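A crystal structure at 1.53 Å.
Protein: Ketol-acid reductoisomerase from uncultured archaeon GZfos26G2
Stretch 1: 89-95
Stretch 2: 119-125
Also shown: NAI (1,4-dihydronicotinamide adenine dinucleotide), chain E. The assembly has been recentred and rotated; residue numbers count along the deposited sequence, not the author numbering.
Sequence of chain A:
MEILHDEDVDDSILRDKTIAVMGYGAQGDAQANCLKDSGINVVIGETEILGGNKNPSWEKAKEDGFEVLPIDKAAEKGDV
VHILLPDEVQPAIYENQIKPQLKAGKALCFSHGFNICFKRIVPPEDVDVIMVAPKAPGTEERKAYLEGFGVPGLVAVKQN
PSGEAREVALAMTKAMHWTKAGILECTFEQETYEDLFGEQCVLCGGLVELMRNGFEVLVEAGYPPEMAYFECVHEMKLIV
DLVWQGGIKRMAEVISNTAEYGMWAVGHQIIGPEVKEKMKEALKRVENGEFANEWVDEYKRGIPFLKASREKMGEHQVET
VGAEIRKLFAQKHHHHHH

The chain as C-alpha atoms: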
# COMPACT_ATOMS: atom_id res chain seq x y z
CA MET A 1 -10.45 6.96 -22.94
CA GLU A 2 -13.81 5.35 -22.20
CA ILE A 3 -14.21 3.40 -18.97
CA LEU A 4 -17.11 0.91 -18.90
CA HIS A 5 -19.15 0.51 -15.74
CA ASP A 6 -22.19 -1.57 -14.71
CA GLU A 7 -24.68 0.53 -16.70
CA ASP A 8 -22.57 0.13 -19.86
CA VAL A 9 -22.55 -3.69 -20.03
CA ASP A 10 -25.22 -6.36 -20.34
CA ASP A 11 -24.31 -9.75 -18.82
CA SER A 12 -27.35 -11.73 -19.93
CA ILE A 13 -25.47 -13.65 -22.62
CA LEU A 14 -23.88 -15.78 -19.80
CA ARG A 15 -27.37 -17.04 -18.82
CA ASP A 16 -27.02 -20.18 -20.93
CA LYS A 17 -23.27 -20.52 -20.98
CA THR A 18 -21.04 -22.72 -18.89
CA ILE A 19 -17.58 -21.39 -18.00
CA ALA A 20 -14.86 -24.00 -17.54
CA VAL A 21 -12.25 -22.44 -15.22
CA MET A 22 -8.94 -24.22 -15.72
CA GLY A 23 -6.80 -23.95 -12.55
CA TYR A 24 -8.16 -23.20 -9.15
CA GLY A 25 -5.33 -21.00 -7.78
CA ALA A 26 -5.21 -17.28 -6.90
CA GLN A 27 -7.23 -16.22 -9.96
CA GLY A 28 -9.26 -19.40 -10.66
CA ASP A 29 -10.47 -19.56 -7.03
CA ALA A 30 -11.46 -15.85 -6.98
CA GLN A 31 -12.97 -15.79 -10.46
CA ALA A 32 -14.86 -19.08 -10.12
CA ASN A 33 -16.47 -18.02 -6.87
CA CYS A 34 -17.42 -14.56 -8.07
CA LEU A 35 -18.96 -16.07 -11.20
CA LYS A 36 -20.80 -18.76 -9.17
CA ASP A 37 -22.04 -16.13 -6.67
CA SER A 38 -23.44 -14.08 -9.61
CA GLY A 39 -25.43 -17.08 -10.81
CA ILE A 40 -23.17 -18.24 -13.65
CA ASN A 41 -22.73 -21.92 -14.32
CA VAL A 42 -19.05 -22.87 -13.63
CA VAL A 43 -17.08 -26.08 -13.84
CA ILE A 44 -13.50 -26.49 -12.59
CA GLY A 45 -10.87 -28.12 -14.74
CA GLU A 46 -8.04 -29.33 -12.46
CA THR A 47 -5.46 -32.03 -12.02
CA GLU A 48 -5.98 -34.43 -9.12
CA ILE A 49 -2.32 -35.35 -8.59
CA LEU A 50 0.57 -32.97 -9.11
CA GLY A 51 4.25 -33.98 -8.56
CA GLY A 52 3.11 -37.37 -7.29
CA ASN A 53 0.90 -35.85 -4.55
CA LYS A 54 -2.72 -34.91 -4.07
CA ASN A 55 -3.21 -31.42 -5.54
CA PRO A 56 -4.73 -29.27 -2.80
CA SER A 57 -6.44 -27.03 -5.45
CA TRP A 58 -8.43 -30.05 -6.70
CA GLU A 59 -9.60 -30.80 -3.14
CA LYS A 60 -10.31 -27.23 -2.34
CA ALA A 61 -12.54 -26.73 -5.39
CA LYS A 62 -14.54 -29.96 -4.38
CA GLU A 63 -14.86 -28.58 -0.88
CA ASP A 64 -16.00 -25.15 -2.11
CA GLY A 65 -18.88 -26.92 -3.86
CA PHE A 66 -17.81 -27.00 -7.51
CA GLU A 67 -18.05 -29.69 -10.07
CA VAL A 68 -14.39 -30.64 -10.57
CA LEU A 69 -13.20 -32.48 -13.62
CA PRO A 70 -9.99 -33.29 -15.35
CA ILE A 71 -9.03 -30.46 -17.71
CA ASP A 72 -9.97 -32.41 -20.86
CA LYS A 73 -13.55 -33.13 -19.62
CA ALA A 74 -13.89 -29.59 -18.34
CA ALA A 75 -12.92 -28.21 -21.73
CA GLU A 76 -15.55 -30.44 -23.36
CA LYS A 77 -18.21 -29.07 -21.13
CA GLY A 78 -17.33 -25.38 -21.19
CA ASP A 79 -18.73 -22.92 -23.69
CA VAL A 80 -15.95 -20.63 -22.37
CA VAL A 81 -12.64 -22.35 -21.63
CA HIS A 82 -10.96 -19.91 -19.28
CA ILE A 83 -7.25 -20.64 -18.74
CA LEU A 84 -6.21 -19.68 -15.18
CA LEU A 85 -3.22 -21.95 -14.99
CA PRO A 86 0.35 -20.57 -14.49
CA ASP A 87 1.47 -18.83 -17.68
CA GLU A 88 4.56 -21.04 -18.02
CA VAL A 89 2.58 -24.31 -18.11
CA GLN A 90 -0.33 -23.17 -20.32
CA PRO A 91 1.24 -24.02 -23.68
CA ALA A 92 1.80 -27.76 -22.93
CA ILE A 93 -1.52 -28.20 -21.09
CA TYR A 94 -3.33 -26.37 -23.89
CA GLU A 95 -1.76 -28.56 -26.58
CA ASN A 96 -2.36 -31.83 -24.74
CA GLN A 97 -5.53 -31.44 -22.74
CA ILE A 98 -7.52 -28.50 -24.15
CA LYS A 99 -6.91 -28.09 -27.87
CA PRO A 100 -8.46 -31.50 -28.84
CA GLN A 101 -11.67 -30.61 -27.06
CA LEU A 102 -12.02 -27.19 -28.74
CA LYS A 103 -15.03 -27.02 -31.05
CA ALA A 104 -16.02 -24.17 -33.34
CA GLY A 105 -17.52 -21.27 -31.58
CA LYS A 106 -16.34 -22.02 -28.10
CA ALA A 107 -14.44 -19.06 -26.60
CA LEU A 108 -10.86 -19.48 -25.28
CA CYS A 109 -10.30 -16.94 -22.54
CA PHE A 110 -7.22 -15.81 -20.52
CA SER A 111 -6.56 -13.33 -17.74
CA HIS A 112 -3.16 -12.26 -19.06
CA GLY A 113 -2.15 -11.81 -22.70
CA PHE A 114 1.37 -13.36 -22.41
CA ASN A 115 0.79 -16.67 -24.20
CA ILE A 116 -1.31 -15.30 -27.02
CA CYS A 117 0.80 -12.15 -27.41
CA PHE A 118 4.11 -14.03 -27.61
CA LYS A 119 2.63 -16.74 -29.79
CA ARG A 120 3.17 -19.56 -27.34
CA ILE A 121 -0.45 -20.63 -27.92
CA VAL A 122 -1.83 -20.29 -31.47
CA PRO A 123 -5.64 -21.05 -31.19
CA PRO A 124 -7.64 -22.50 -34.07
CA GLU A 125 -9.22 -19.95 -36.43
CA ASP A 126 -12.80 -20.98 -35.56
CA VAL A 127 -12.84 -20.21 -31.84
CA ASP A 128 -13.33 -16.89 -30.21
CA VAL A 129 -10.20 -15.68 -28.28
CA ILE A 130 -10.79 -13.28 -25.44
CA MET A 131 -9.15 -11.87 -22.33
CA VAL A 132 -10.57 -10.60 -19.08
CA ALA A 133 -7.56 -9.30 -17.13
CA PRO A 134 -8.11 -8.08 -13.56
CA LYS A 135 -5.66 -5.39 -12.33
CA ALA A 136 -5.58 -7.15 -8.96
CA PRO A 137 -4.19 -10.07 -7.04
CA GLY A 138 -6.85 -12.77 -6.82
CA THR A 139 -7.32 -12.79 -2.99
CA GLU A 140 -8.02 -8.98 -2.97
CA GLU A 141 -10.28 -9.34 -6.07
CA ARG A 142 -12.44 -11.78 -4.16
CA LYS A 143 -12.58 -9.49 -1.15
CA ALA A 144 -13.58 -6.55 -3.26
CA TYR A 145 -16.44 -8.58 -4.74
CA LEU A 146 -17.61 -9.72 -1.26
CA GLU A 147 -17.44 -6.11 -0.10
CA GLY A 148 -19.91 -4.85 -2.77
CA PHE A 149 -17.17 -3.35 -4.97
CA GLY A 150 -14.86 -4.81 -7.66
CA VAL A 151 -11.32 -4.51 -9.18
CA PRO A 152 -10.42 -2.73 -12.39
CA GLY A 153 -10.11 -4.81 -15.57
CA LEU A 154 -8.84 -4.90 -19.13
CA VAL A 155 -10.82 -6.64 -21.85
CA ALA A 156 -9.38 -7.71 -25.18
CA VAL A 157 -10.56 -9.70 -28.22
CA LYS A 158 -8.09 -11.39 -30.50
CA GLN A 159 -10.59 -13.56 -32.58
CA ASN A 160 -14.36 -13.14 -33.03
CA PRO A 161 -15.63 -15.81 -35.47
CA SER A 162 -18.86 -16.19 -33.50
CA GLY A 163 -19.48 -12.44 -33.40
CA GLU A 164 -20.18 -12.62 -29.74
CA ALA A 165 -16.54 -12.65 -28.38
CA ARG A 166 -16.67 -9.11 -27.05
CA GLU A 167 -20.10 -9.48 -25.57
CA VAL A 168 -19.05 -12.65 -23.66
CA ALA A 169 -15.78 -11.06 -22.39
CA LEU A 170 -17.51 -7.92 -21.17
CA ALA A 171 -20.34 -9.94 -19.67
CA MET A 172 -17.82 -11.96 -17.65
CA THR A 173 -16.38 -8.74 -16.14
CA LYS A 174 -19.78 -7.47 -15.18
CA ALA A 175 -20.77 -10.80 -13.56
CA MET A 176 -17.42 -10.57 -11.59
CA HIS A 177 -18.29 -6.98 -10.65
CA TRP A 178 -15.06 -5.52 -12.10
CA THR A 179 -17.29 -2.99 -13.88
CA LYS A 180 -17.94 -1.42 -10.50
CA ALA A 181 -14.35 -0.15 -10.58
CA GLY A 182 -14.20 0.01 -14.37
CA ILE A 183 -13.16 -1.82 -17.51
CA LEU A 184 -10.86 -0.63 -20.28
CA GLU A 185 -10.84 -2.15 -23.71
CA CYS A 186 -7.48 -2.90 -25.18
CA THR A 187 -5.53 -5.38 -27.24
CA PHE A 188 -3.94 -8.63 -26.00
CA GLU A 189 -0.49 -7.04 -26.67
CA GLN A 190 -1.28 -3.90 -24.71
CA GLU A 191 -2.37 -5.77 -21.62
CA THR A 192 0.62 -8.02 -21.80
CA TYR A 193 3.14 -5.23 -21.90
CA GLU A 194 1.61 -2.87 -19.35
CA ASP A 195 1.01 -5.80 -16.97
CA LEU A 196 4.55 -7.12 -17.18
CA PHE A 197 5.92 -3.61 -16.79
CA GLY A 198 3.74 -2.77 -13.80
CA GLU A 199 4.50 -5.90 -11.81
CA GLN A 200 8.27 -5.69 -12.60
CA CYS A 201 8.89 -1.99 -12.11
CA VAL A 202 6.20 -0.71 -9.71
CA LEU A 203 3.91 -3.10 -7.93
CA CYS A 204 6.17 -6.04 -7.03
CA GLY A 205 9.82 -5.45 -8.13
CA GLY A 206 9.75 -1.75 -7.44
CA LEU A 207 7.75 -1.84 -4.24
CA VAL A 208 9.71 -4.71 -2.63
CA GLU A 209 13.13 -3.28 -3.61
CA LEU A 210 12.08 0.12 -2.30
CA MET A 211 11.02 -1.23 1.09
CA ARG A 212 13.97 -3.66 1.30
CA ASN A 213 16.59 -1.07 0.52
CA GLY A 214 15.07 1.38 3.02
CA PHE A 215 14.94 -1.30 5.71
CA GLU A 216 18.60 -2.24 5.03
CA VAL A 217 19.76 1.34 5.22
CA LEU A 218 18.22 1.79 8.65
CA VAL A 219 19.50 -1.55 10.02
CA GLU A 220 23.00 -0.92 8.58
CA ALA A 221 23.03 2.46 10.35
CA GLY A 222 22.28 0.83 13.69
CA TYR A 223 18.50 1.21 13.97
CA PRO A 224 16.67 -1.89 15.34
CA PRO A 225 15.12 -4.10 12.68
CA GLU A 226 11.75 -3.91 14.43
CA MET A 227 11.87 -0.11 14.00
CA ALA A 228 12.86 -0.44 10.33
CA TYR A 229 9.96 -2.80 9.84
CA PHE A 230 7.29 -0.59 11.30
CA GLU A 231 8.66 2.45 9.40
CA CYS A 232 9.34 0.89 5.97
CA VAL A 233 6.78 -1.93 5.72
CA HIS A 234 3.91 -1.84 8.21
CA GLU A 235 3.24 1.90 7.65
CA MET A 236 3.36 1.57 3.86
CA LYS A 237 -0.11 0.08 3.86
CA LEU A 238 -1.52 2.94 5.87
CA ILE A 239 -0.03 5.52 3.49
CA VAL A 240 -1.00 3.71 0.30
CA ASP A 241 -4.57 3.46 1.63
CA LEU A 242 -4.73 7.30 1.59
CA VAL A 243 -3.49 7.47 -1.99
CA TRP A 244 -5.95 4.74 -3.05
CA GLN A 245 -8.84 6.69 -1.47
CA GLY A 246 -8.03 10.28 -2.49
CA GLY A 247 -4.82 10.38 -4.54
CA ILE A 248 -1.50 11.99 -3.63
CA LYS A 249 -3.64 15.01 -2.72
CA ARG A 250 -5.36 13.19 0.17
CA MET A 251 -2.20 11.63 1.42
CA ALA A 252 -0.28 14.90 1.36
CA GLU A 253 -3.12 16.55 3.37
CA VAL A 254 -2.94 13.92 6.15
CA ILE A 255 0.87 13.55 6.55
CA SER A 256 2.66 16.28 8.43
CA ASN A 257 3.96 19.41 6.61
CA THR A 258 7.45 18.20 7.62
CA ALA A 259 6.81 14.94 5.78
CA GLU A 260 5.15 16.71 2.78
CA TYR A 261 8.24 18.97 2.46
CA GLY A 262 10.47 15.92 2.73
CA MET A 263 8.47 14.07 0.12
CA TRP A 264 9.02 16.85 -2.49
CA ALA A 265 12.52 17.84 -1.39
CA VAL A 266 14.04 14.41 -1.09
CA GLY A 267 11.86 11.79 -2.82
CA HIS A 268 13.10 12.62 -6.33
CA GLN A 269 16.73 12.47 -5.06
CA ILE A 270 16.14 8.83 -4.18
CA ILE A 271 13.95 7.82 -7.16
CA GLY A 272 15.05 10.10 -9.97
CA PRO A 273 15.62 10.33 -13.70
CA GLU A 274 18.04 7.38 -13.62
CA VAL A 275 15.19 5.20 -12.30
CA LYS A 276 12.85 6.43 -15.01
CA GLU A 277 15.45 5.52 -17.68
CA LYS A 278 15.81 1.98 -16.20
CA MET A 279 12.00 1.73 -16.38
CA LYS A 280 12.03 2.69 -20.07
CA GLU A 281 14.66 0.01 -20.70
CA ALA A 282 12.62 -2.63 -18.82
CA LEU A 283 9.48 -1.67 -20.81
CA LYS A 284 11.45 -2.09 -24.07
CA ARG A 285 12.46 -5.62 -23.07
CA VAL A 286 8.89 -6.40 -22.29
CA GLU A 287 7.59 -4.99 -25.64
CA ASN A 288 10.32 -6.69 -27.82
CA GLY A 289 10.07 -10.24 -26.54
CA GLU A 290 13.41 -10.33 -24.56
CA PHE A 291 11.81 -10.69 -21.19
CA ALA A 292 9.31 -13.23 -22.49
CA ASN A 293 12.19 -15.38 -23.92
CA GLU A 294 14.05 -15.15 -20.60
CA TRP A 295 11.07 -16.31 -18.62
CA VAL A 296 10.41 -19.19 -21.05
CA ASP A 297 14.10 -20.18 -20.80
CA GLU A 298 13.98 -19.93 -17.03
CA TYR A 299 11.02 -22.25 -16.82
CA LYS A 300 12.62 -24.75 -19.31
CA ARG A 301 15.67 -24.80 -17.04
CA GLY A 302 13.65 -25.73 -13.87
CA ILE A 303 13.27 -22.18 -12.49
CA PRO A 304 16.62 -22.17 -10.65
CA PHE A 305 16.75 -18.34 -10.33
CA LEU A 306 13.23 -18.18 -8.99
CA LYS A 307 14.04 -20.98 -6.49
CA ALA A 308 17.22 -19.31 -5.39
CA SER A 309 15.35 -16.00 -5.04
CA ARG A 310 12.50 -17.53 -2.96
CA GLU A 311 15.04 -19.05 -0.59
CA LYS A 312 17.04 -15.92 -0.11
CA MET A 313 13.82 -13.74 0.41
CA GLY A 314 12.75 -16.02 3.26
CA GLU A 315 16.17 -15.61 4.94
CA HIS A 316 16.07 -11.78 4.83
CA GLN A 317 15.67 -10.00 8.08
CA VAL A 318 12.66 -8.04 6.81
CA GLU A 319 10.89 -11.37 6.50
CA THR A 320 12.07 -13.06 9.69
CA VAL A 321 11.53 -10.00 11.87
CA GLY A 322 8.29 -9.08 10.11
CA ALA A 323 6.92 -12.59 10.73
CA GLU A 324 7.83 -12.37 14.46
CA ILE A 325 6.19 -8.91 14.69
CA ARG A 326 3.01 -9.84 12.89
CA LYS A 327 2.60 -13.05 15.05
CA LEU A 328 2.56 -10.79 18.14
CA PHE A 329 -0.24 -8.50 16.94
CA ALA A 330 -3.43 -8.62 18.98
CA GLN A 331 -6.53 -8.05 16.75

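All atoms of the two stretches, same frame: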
# COMPACT_ATOMS: atom_id res chain seq x y z
N VAL A 89 3.05 -22.95 -17.81
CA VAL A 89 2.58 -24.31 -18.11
C VAL A 89 1.41 -24.33 -19.11
O VAL A 89 1.10 -25.39 -19.66
CB VAL A 89 2.18 -25.14 -16.89
CG1 VAL A 89 3.43 -25.35 -15.99
CG2 VAL A 89 1.04 -24.57 -16.11
N GLN A 90 0.84 -23.15 -19.40
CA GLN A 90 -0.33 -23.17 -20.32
C GLN A 90 -0.03 -23.79 -21.66
O GLN A 90 -0.90 -24.52 -22.16
CB GLN A 90 -0.87 -21.79 -20.50
CG GLN A 90 -1.43 -21.17 -19.25
CD GLN A 90 -2.00 -19.77 -19.50
OE1 GLN A 90 -2.05 -19.29 -20.64
NE2 GLN A 90 -2.34 -19.06 -18.39
N PRO A 91 1.11 -23.51 -22.31
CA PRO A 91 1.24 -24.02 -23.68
C PRO A 91 1.14 -25.56 -23.76
O PRO A 91 0.33 -26.09 -24.61
CB PRO A 91 2.60 -23.50 -24.14
CG PRO A 91 2.80 -22.24 -23.31
CD PRO A 91 2.23 -22.61 -21.98
N ALA A 92 1.82 -26.28 -22.87
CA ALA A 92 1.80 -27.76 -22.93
C ALA A 92 0.41 -28.30 -22.56
O ALA A 92 -0.02 -29.23 -23.21
CB ALA A 92 2.85 -28.39 -22.02
N ILE A 93 -0.25 -27.74 -21.53
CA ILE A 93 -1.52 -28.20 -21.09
C ILE A 93 -2.57 -27.88 -22.18
O ILE A 93 -3.43 -28.70 -22.52
CB ILE A 93 -1.89 -27.59 -19.73
CG1 ILE A 93 -0.95 -28.19 -18.66
CG2 ILE A 93 -3.29 -27.99 -19.39
CD1 ILE A 93 -1.12 -27.61 -17.31
N TYR A 94 -2.42 -26.73 -22.82
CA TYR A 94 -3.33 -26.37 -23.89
C TYR A 94 -3.22 -27.43 -25.02
O TYR A 94 -4.22 -27.95 -25.50
CB TYR A 94 -3.00 -24.95 -24.44
CG TYR A 94 -3.65 -24.70 -25.74
CD1 TYR A 94 -5.03 -24.32 -25.78
CD2 TYR A 94 -2.97 -24.87 -26.91
CE1 TYR A 94 -5.65 -24.15 -27.01
CE2 TYR A 94 -3.61 -24.66 -28.15
CZ TYR A 94 -4.96 -24.33 -28.16
OH TYR A 94 -5.55 -24.15 -29.43
N GLU A 95 -2.00 -27.69 -25.45
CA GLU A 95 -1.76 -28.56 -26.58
C GLU A 95 -2.29 -29.95 -26.28
O GLU A 95 -3.00 -30.55 -27.12
CB GLU A 95 -0.27 -28.67 -26.95
CG GLU A 95 0.25 -27.45 -27.62
CD GLU A 95 -0.37 -27.26 -29.02
OE1 GLU A 95 -0.72 -28.27 -29.70
OE2 GLU A 95 -0.51 -26.09 -29.43
N LYS A 119 2.79 -15.63 -28.85
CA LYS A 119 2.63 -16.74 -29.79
C LYS A 119 3.07 -18.10 -29.21
O LYS A 119 3.48 -19.00 -29.96
CB LYS A 119 3.35 -16.45 -31.11
CG LYS A 119 2.72 -15.21 -31.77
CD LYS A 119 3.08 -15.17 -33.23
CE LYS A 119 3.80 -13.90 -33.54
NZ LYS A 119 2.78 -12.85 -33.36
N ARG A 120 2.95 -18.31 -27.90
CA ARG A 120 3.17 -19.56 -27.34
C ARG A 120 1.98 -20.48 -27.46
O ARG A 120 2.14 -21.68 -27.34
CB ARG A 120 3.54 -19.39 -25.87
CG ARG A 120 4.77 -18.50 -25.62
CD ARG A 120 6.00 -19.29 -25.56
NE ARG A 120 6.03 -20.16 -24.37
CZ ARG A 120 6.64 -21.35 -24.38
NH1 ARG A 120 7.24 -21.72 -25.49
NH2 ARG A 120 6.66 -22.15 -23.32
N ILE A 121 0.79 -19.90 -27.60
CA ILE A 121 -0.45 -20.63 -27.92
C ILE A 121 -1.05 -19.98 -29.18
O ILE A 121 -1.22 -18.74 -29.23
CB ILE A 121 -1.44 -20.55 -26.82
CG1 ILE A 121 -1.00 -21.45 -25.64
CG2 ILE A 121 -2.81 -20.99 -27.35
CD1 ILE A 121 -1.75 -21.24 -24.37
N VAL A 122 -1.31 -20.80 -30.20
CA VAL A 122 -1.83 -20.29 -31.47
C VAL A 122 -3.19 -21.04 -31.65
O VAL A 122 -3.21 -22.17 -31.99
CB VAL A 122 -0.88 -20.48 -32.68
CG1 VAL A 122 -1.54 -19.96 -33.98
CG2 VAL A 122 0.44 -19.73 -32.51
N PRO A 123 -4.31 -20.40 -31.27
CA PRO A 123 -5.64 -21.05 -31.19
C PRO A 123 -6.14 -21.39 -32.62
O PRO A 123 -5.62 -20.90 -33.55
CB PRO A 123 -6.52 -20.03 -30.48
CG PRO A 123 -5.52 -19.07 -29.89
CD PRO A 123 -4.40 -19.00 -30.92
N PRO A 124 -7.01 -22.37 -32.74
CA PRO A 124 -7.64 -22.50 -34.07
C PRO A 124 -8.41 -21.23 -34.51
O PRO A 124 -8.95 -20.46 -33.66
CB PRO A 124 -8.58 -23.71 -33.88
CG PRO A 124 -8.86 -23.79 -32.45
CD PRO A 124 -7.71 -23.12 -31.69
N GLU A 125 -8.56 -21.09 -35.81
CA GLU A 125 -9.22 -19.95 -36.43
C GLU A 125 -10.70 -19.87 -36.05
O GLU A 125 -11.27 -18.77 -35.99
CB GLU A 125 -8.92 -19.89 -37.92
CG GLU A 125 -9.52 -21.05 -38.73
CD GLU A 125 -11.01 -20.83 -39.08
OE1 GLU A 125 -11.70 -21.84 -39.38
OE2 GLU A 125 -11.47 -19.66 -39.01
PA NAI E . -1.62 -20.37 -10.07
O1A NAI E . -0.08 -20.33 -10.07
O2A NAI E . -2.36 -20.01 -8.86
O5B NAI E . -2.00 -21.79 -10.73
C5B NAI E . -3.39 -22.22 -10.78
C4B NAI E . -3.45 -23.74 -10.44
O4B NAI E . -2.80 -24.39 -11.53
C3B NAI E . -2.71 -24.24 -9.17
O3B NAI E . -3.51 -23.91 -8.04
C2B NAI E . -2.53 -25.72 -9.47
O2B NAI E . -3.69 -26.41 -9.01
C1B NAI E . -2.48 -25.71 -11.02
N9A NAI E . -1.15 -26.05 -11.50
C8A NAI E . 0.03 -25.48 -10.99
N7A NAI E . 1.07 -26.00 -11.62
C5A NAI E . 0.58 -26.92 -12.50
C6A NAI E . 1.17 -27.85 -13.44
N6A NAI E . 2.49 -27.95 -13.61
N1A NAI E . 0.36 -28.62 -14.22
C2A NAI E . -0.98 -28.57 -14.08
N3A NAI E . -1.61 -27.76 -13.25
C4A NAI E . -0.88 -26.93 -12.42
O3 NAI E . -2.10 -19.36 -11.33
PN NAI E . -2.46 -17.75 -11.10
O1N NAI E . -1.31 -17.05 -10.41
O2N NAI E . -3.80 -17.72 -10.49
O5D NAI E . -2.34 -17.33 -12.62
C5D NAI E . -3.44 -17.68 -13.53
C4D NAI E . -3.48 -16.70 -14.77
O4D NAI E . -3.94 -15.46 -14.19
C3D NAI E . -2.14 -16.38 -15.40
O3D NAI E . -2.31 -16.16 -16.81
C2D NAI E . -1.67 -15.07 -14.73
O2D NAI E . -0.73 -14.28 -15.45
C1D NAI E . -3.00 -14.38 -14.54
N1N NAI E . -3.14 -13.36 -13.49
C2N NAI E . -2.83 -13.69 -12.22
C3N NAI E . -2.96 -12.80 -11.22
C7N NAI E . -2.73 -13.23 -9.87
O7N NAI E . -2.03 -14.22 -9.49
N7N NAI E . -3.51 -12.64 -9.00
C4N NAI E . -3.46 -11.48 -11.53
C5N NAI E . -3.98 -11.27 -12.85
C6N NAI E . -3.76 -12.22 -13.80
O HOH W 1 -4.35 -24.46 -31.49
O HOH W 2 -0.44 -23.46 -30.07
O HOH W 3 0.70 -24.30 -27.31

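The contact joins a helical segment, residues 90-95, which continues later in the chain, to an irregular segment, residues 119-125. It is small, burying 340 Å² summed over both sides. The nearest CA atoms across the contact are those of Pro91 and Ile121, 5.7 Å apart. No direct hydrogen bond crosses between the stretches. The contact consists of apolar packing and bridging waters.

Ile121 is the centre of the apolar packing. Its CA-to-CB bond points toward the helix, and the side chain meets three helix residues. CD1 of Ile121 lies 4.0 Å from CB of Gln90. CG1 of Ile121 lies 3.9 Å from CA of Pro91 and 4.4 Å from CB of Pro91. CG2 of Ile121 sits over one face of the Tyr94 ring, 3.8 Å from the ring centroid and 11° off the ring normal. This is a CH-pi contact, with the methyl almost directly above the ring centre. Tyr94 is in the t rotamer at chi1, and its CA-to-CB bond also points toward the other stretch.

Pro91 also packs against Arg120. CB of Pro91 is 3.7 Å from the carbonyl O of Arg120. CG of Pro91 is 3.9 Å from NH2 of Arg120 and approaches the guanidinium obliquely. The Pro91 atoms in these contacts, CB and CG, are carbons, so this is van der Waals packing.

The hydroxyl end of Tyr94 lies beside Val122, Pro123 and Pro124. OH of Tyr94 is 3.3 Å from CD of Pro124 and 3.6 Å from CA of Pro123. The same OH is 4.0 Å from O of Val122, too far for a direct hydrogen bond. Water 1 spans this gap. It lies 2.4 Å from OH of Tyr94, a short distance, and donates to O of Val122 at 2.6 Å.

Glu95 makes its links through water as well. Water 2 donates to OE2 of Glu95 at 2.7 Å and accepts from N of Val122 at 2.8 Å. Water 3 lies 3.0 Å from OE2 of Glu95 and 3.0 Å from O of Arg120. Val122 thus takes part through its backbone N and O, while its CA-to-CB bond points away from the helix.

Within the helix, N of Tyr94 donates to O of Gln90 at 2.8 Å, and N of Glu95 donates to O of Pro91 at 2.9 Å. These bonds follow the i to i+4 pattern of the helix. Gln90 also reaches the cofactor: its NE2 makes a weak hydrogen bond of 3.3 Å to O3D of NAI.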